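Local atomic coordinates of gamma-glutamyltransferase 1 Threonine peptidase. MEROPS family T03 (Pseudomonas nitroreducens, PDB entry 7D9E), a protein that probably transfers gamma-glutamyl groups from donors such as glutamine to amines or water, as a large subunit of an N-terminal nucleophile enzyme linked to theanine synthesis. Residues V120-A125 against A228-D233; A265-P268 against G272-L275; D316-G319 against K325-V328. All blocks are in the same frame, centred on the assembly; numbering follows the deposited sequence.

Contact 1: residues V120-A125 against A228-D233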
loop_
_atom_site.group_PDB
_atom_site.type_symbol
_atom_site.label_atom_id
_atom_site.label_comp_id
_atom_site.label_asym_id
_atom_site.label_seq_id
_atom_site.Cartn_x
_atom_site.Cartn_y
_atom_site.Cartn_z
ATOM N N VAL A 120 0.677 13.128 13.594
ATOM C CA VAL A 120 -0.021 12.903 14.853
ATOM C C VAL A 120 -1.094 13.967 15.001
ATOM O O VAL A 120 -0.805 15.154 14.856
ATOM C CB VAL A 120 0.942 12.973 16.049
ATOM C CG1 VAL A 120 0.171 12.813 17.350
ATOM C CG2 VAL A 120 2.028 11.906 15.880
ATOM N N GLY A 121 -2.320 13.546 15.280
ATOM C CA GLY A 121 -3.396 14.479 15.555
ATOM C C GLY A 121 -4.244 14.773 14.328
ATOM O O GLY A 121 -4.012 14.275 13.223
ATOM N N ALA A 122 -5.256 15.622 14.538
ATOM C CA ALA A 122 -6.331 15.687 13.555
ATOM C C ALA A 122 -5.908 16.397 12.273
ATOM O O ALA A 122 -6.450 16.104 11.202
ATOM C CB ALA A 122 -7.574 16.356 14.139
ATOM N N LYS A 123 -4.955 17.323 12.354
ATOM C CA LYS A 123 -4.523 18.022 11.148
ATOM C C LYS A 123 -3.710 17.134 10.211
ATOM O O LYS A 123 -3.455 17.538 9.067
ATOM C CB LYS A 123 -3.729 19.257 11.531
ATOM C CG LYS A 123 -4.564 20.296 12.275
ATOM C CD LYS A 123 -3.914 21.668 12.171
ATOM C CE LYS A 123 -4.678 22.735 12.962
ATOM N NZ LYS A 123 -3.994 23.034 14.240
ATOM N N ALA A 124 -3.330 15.930 10.646
ATOM C CA ALA A 124 -2.601 14.996 9.803
ATOM C C ALA A 124 -3.500 14.206 8.861
ATOM O O ALA A 124 -2.976 13.472 8.008
ATOM C CB ALA A 124 -1.819 14.018 10.687
ATOM N N ALA A 125 -4.821 14.328 8.980
ATOM C CA ALA A 125 -5.735 13.451 8.269
ATOM C C ALA A 125 -6.173 14.004 6.917
ATOM O O ALA A 125 -6.537 15.183 6.797
ATOM C CB ALA A 125 -6.976 13.187 9.122
ATOM N N ALA A 228 -17.524 16.377 14.583
ATOM C CA ALA A 228 -17.398 16.797 15.975
ATOM C C ALA A 228 -15.983 16.560 16.486
ATOM O O ALA A 228 -15.450 17.360 17.264
ATOM C CB ALA A 228 -18.413 16.061 16.845
ATOM N N GLN A 229 -15.362 15.449 16.085
ATOM C CA GLN A 229 -14.001 15.200 16.533
ATOM C C GLN A 229 -13.043 16.227 15.946
ATOM O O GLN A 229 -12.109 16.666 16.620
ATOM C CB GLN A 229 -13.585 13.792 16.139
ATOM C CG GLN A 229 -12.265 13.362 16.728
ATOM C CD GLN A 229 -12.385 13.083 18.197
ATOM O OE1 GLN A 229 -13.401 12.551 18.659
ATOM N NE2 GLN A 229 -11.377 13.479 18.954
ATOM N N MET A 230 -13.262 16.626 14.687
ATOM C CA MET A 230 -12.447 17.684 14.103
ATOM C C MET A 230 -12.600 18.986 14.874
ATOM O O MET A 230 -11.617 19.696 15.117
ATOM C CB MET A 230 -12.859 17.913 12.651
ATOM C CG MET A 230 -12.586 16.768 11.720
ATOM S SD MET A 230 -10.812 16.575 11.436
ATOM C CE MET A 230 -10.614 14.949 12.137
ATOM N N LYS A 231 -13.833 19.338 15.237
ATOM C CA LYS A 231 -14.049 20.544 16.031
ATOM C C LYS A 231 -13.312 20.445 17.355
ATOM O O LYS A 231 -12.633 21.392 17.772
ATOM C CB LYS A 231 -15.546 20.734 16.261
ATOM N N GLN A 232 -13.404 19.290 18.010
ATOM C CA GLN A 232 -12.770 19.114 19.310
ATOM C C GLN A 232 -11.254 19.222 19.216
ATOM O O GLN A 232 -10.610 19.769 20.121
ATOM C CB GLN A 232 -13.150 17.741 19.873
ATOM C CG GLN A 232 -12.610 17.458 21.257
ATOM C CD GLN A 232 -13.263 18.320 22.312
ATOM O OE1 GLN A 232 -14.456 18.621 22.232
ATOM N NE2 GLN A 232 -12.483 18.739 23.298
ATOM N N ASP A 233 -10.668 18.700 18.138
ATOM C CA ASP A 233 -9.227 18.536 18.030
ATOM C C ASP A 233 -8.563 19.561 17.111
ATOM O O ASP A 233 -7.362 19.441 16.842
ATOM C CB ASP A 233 -8.888 17.137 17.517
ATOM C CG ASP A 233 -9.129 16.057 18.548
ATOM O OD1 ASP A 233 -9.319 16.390 19.736
ATOM O OD2 ASP A 233 -9.156 14.870 18.162
HETATM O O HOH W 1 -5.285 16.896 17.105
#
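Ala122 sets its methyl between Met230 and Asp233 on the neighbouring helix, and that one carbon makes both side-chain contacts between the segments. Its CB lies 3.7 Å from Asp233 CB and 3.9 Å from Met230 CE. Alanine suits this buried place: its CB already points at the helix, and the closest pair of CA atoms, Ala122 CA and Asp233 CA, is 6.0 Å apart. Met230 reaches the methyl by its flexibility. Its CA–CB bond does not aim at the loop, but with CG beside the backbone N (chi1 -66°) and further bends at chi2 and chi3 the thioether curls round until CE stands against Ala122. The contact joins a short 3-10 segment, residues 122-124, in the long loop after strand 87-93, to the last turns of helix 221-233. The 3-10 turn is tied by a bond of 3.1 Å from Ala124 N to Gly121 O. At the backbone angles of Gly121 any side chain would be pressed against the carbonyl oxygen of Val120, which explains the glycine at the entry to the turn. Of the Asp233 side chain it is the CB methylene that meets the loop; the carboxylate is turned along its own helix. There Gln229 NE2 reaches back to OD2 at 2.7 Å in a nearly straight bond, lying in the Gln229 amide plane but meeting OD2 from above the carboxylate plane. Gln229 OE1 is engaged as well, by the backbone N of Lys31 of the other chain, so both ends of the amide are used and its orientation is fixed. Beside the methyl, a water accepts from Ala122 N at 2.9 Å and donates, over a longer 3.3 Å, to Asp233 O.

Contact 2: residues A265-P268 against G272-L275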
loop_
_atom_site.group_PDB
_atom_site.type_symbol
_atom_site.label_atom_id
_atom_site.label_comp_id
_atom_site.label_asym_id
_atom_site.label_seq_id
_atom_site.Cartn_x
_atom_site.Cartn_y
_atom_site.Cartn_z
ATOM N N ALA A 265 -0.922 -0.106 -10.155
ATOM C CA ALA A 265 -1.518 1.176 -9.807
ATOM C C ALA A 265 -0.915 2.300 -10.629
ATOM O O ALA A 265 0.303 2.478 -10.616
ATOM C CB ALA A 265 -1.272 1.448 -8.322
ATOM N N PRO A 266 -1.736 3.091 -11.324
ATOM C CA PRO A 266 -1.260 4.308 -11.985
ATOM C C PRO A 266 -1.243 5.453 -10.974
ATOM O O PRO A 266 -1.560 5.282 -9.798
ATOM C CB PRO A 266 -2.333 4.520 -13.038
ATOM C CG PRO A 266 -3.615 4.103 -12.297
ATOM C CD PRO A 266 -3.202 2.929 -11.457
ATOM N N LEU A 267 -0.860 6.634 -11.455
ATOM C CA LEU A 267 -0.925 7.818 -10.620
ATOM C C LEU A 267 -2.331 7.953 -10.045
ATOM O O LEU A 267 -3.314 7.705 -10.752
ATOM C CB LEU A 267 -0.575 9.052 -11.451
ATOM C CG LEU A 267 0.899 9.201 -11.820
ATOM C CD1 LEU A 267 1.060 10.369 -12.766
ATOM C CD2 LEU A 267 1.761 9.404 -10.585
ATOM N N PRO A 268 -2.471 8.355 -8.776
ATOM C CA PRO A 268 -1.472 8.926 -7.873
ATOM C C PRO A 268 -0.547 7.952 -7.154
ATOM O O PRO A 268 0.173 8.387 -6.250
ATOM C CB PRO A 268 -2.346 9.672 -6.859
ATOM C CG PRO A 268 -3.535 8.808 -6.746
ATOM C CD PRO A 268 -3.820 8.365 -8.166
ATOM N N GLY A 272 3.246 2.242 -10.386
ATOM C CA GLY A 272 3.122 1.800 -11.771
ATOM C C GLY A 272 4.284 2.266 -12.625
ATOM O O GLY A 272 4.894 1.471 -13.367
ATOM N N ILE A 273 4.574 3.569 -12.569
ATOM C CA ILE A 273 5.707 4.123 -13.294
ATOM C C ILE A 273 6.998 3.485 -12.810
ATOM O O ILE A 273 7.848 3.085 -13.624
ATOM C CB ILE A 273 5.715 5.658 -13.175
ATOM C CG1 ILE A 273 4.514 6.221 -13.947
ATOM C CG2 ILE A 273 7.033 6.252 -13.673
ATOM C CD1 ILE A 273 4.230 7.672 -13.654
ATOM N N ALA A 274 7.159 3.361 -11.489
ATOM C CA ALA A 274 8.358 2.724 -10.959
ATOM C C ALA A 274 8.522 1.310 -11.497
ATOM O O ALA A 274 9.608 0.942 -11.952
ATOM C CB ALA A 274 8.340 2.718 -9.435
ATOM N N LEU A 275 7.466 0.488 -11.432
ATOM C CA LEU A 275 7.586 -0.884 -11.926
ATOM C C LEU A 275 7.848 -0.927 -13.427
ATOM O O LEU A 275 8.616 -1.771 -13.895
ATOM C CB LEU A 275 6.353 -1.713 -11.553
ATOM C CG LEU A 275 6.336 -2.108 -10.074
ATOM C CD1 LEU A 275 4.957 -2.513 -9.626
ATOM C CD2 LEU A 275 7.317 -3.239 -9.834
#
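Leu267 and Ile273 both carry their first torsion near -70° (chi1 -73° and -68°), which places Leu267 CG and Ile273 CG1 beside their own backbone N atoms. Neither CA–CB bond aims across the contact; it is this turn, followed by an extended second torsion, that brings the branches together. Ile273 CD1 ends 4.1 Å from Leu267 CG as the two side chains cross obliquely. The long arm of the isoleucine suits it to span the distance from the helix, while the branched leucine receives it at its fork. At the helix start the backbones close up, with Ala265 O 3.0 Å from Gly272 N. Glycine fits here because a CB would point at the loop and run into that same carbonyl oxygen. Outside the pair, Val328 touches both Leu267 and Ile273. The loop follows strand 260-264 and leads into helix 271-284, whose Leu275 packs on Ile255 of strand 248-257: a helix laid against an antiparallel sheet, consistent with the layered alpha/beta fold of N-terminal nucleophile hydrolases.

Contact 3: residues D316-G319 against K325-V328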
loop_
_atom_site.group_PDB
_atom_site.type_symbol
_atom_site.label_atom_id
_atom_site.label_comp_id
_atom_site.label_asym_id
_atom_site.label_seq_id
_atom_site.Cartn_x
_atom_site.Cartn_y
_atom_site.Cartn_z
ATOM N N ASP A 316 10.767 14.158 -8.700
ATOM C CA ASP A 316 10.699 15.384 -9.478
ATOM C C ASP A 316 9.370 15.555 -10.190
ATOM O O ASP A 316 8.880 16.689 -10.307
ATOM C CB ASP A 316 11.835 15.380 -10.510
ATOM C CG ASP A 316 12.217 16.768 -10.968
ATOM O OD1 ASP A 316 12.597 17.609 -10.125
ATOM O OD2 ASP A 316 12.151 17.005 -12.188
ATOM N N TYR A 317 8.776 14.463 -10.679
ATOM C CA TYR A 317 7.694 14.566 -11.639
ATOM C C TYR A 317 6.324 14.155 -11.126
ATOM O O TYR A 317 5.327 14.576 -11.717
ATOM C CB TYR A 317 7.989 13.699 -12.875
ATOM C CG TYR A 317 9.281 14.050 -13.558
ATOM C CD1 TYR A 317 9.477 15.311 -14.106
ATOM C CD2 TYR A 317 10.298 13.121 -13.657
ATOM C CE1 TYR A 317 10.668 15.636 -14.737
ATOM C CE2 TYR A 317 11.489 13.436 -14.287
ATOM C CZ TYR A 317 11.672 14.691 -14.812
ATOM O OH TYR A 317 12.855 15.016 -15.429
ATOM N N LEU A 318 6.238 13.331 -10.093
ATOM C CA LEU A 318 5.017 12.577 -9.839
ATOM C C LEU A 318 4.133 13.188 -8.753
ATOM O O LEU A 318 4.607 13.675 -7.719
ATOM C CB LEU A 318 5.321 11.114 -9.526
ATOM C CG LEU A 318 6.195 10.414 -10.574
ATOM C CD1 LEU A 318 6.278 8.941 -10.227
ATOM C CD2 LEU A 318 5.645 10.555 -11.968
ATOM N N GLY A 319 2.833 13.143 -9.017
ATOM C CA GLY A 319 1.835 13.667 -8.109
ATOM C C GLY A 319 0.463 13.412 -8.694
ATOM O O GLY A 319 0.337 12.778 -9.736
ATOM N N LYS A 325 0.418 18.470 -15.148
ATOM C CA LYS A 325 0.575 17.655 -16.353
ATOM C C LYS A 325 1.783 16.746 -16.185
ATOM O O LYS A 325 2.903 17.088 -16.564
ATOM C CB LYS A 325 0.753 18.517 -17.594
ATOM C CG LYS A 325 0.432 17.771 -18.876
ATOM N N VAL A 326 1.548 15.559 -15.656
ATOM C CA VAL A 326 2.645 14.638 -15.344
ATOM C C VAL A 326 3.074 13.927 -16.625
ATOM O O VAL A 326 2.220 13.377 -17.330
ATOM C CB VAL A 326 2.198 13.634 -14.294
ATOM C CG1 VAL A 326 3.370 12.700 -13.924
ATOM C CG2 VAL A 326 1.688 14.338 -13.052
ATOM N N PRO A 327 4.377 13.897 -16.955
ATOM C CA PRO A 327 4.813 13.325 -18.247
ATOM C C PRO A 327 4.895 11.801 -18.244
ATOM O O PRO A 327 5.953 11.214 -18.478
ATOM C CB PRO A 327 6.187 13.983 -18.447
ATOM C CG PRO A 327 6.694 14.215 -17.079
ATOM C CD PRO A 327 5.479 14.579 -16.250
ATOM N N VAL A 328 3.751 11.147 -18.022
ATOM C CA VAL A 328 3.745 9.693 -17.858
ATOM C C VAL A 328 4.285 9.006 -19.105
ATOM O O VAL A 328 5.106 8.084 -19.023
ATOM C CB VAL A 328 2.331 9.198 -17.504
ATOM C CG1 VAL A 328 2.326 7.684 -17.335
ATOM C CG2 VAL A 328 1.850 9.864 -16.236
#
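Val326 sits against the chain just where helix 297-317 ends, and the residue after it, Pro327, is the centre of an inverse gamma turn, closed by a bond of 2.8 Å from Val328 N to Val326 O. From its CA the valine points at the helix end, and CB comes 4.2 Å from Tyr317 O. The torsion that sets CG1 anti to the backbone N (chi1 -178°) turns that methyl to Tyr317 O, at 3.5 Å, and Leu318 CD2, at 3.7 Å, and leaves CG2 3.9 Å from Gly319 O. The branching at CB thus lets one short side chain touch three consecutive residues. Cut back to an alanine here, the side chain would probably leave a gap beside Leu318 CD2, which would lose this apolar neighbour and gain room to turn. Leu318, the first residue past the helix, starts out pointing away from the loop, yet its CD2 comes round to the valine, and the two side chains cross at about a right angle. Gly319 runs on almost fully extended, its N buried by the contact without any hydrogen-bonding partner. Tyr317 meets the turn itself: its CD1 lies 4.2 Å from Pro327 CG, an oblique approach in which the rigid proline ring offers an apolar surface to the aromatic one. Asp316 CB stands over the centre of one face of the tyrosine, 4.0 Å above the plane. The far end of that ring is anchored outside both segments, where Tyr317 OH is hydrogen-bonded to Leu359 N.

In the fold
The three contacts follow one another along the chain, each closing before the next opens. Contact 1 stands alone: its centre is about 31 Å from those of contacts 2 and 3, and it lies on the opposite side of the chain's centre from contact 2. Contacts 2 and 3 have centres about 11 Å apart and form one continuous apolar packing, with Leu267 CD1 3.5 Å from Val326 CG1 and Ile273 CD1 3.6 Å from Leu318 CD2. The start of helix 271-284 is thereby joined to the end of helix 297-317 and the loop before helix 328-332. The bound inhibitor lies about 10 Å from the Ala265 side chain and about 11 Å from that of Leu318, so this packing is near, but not at, the ligand.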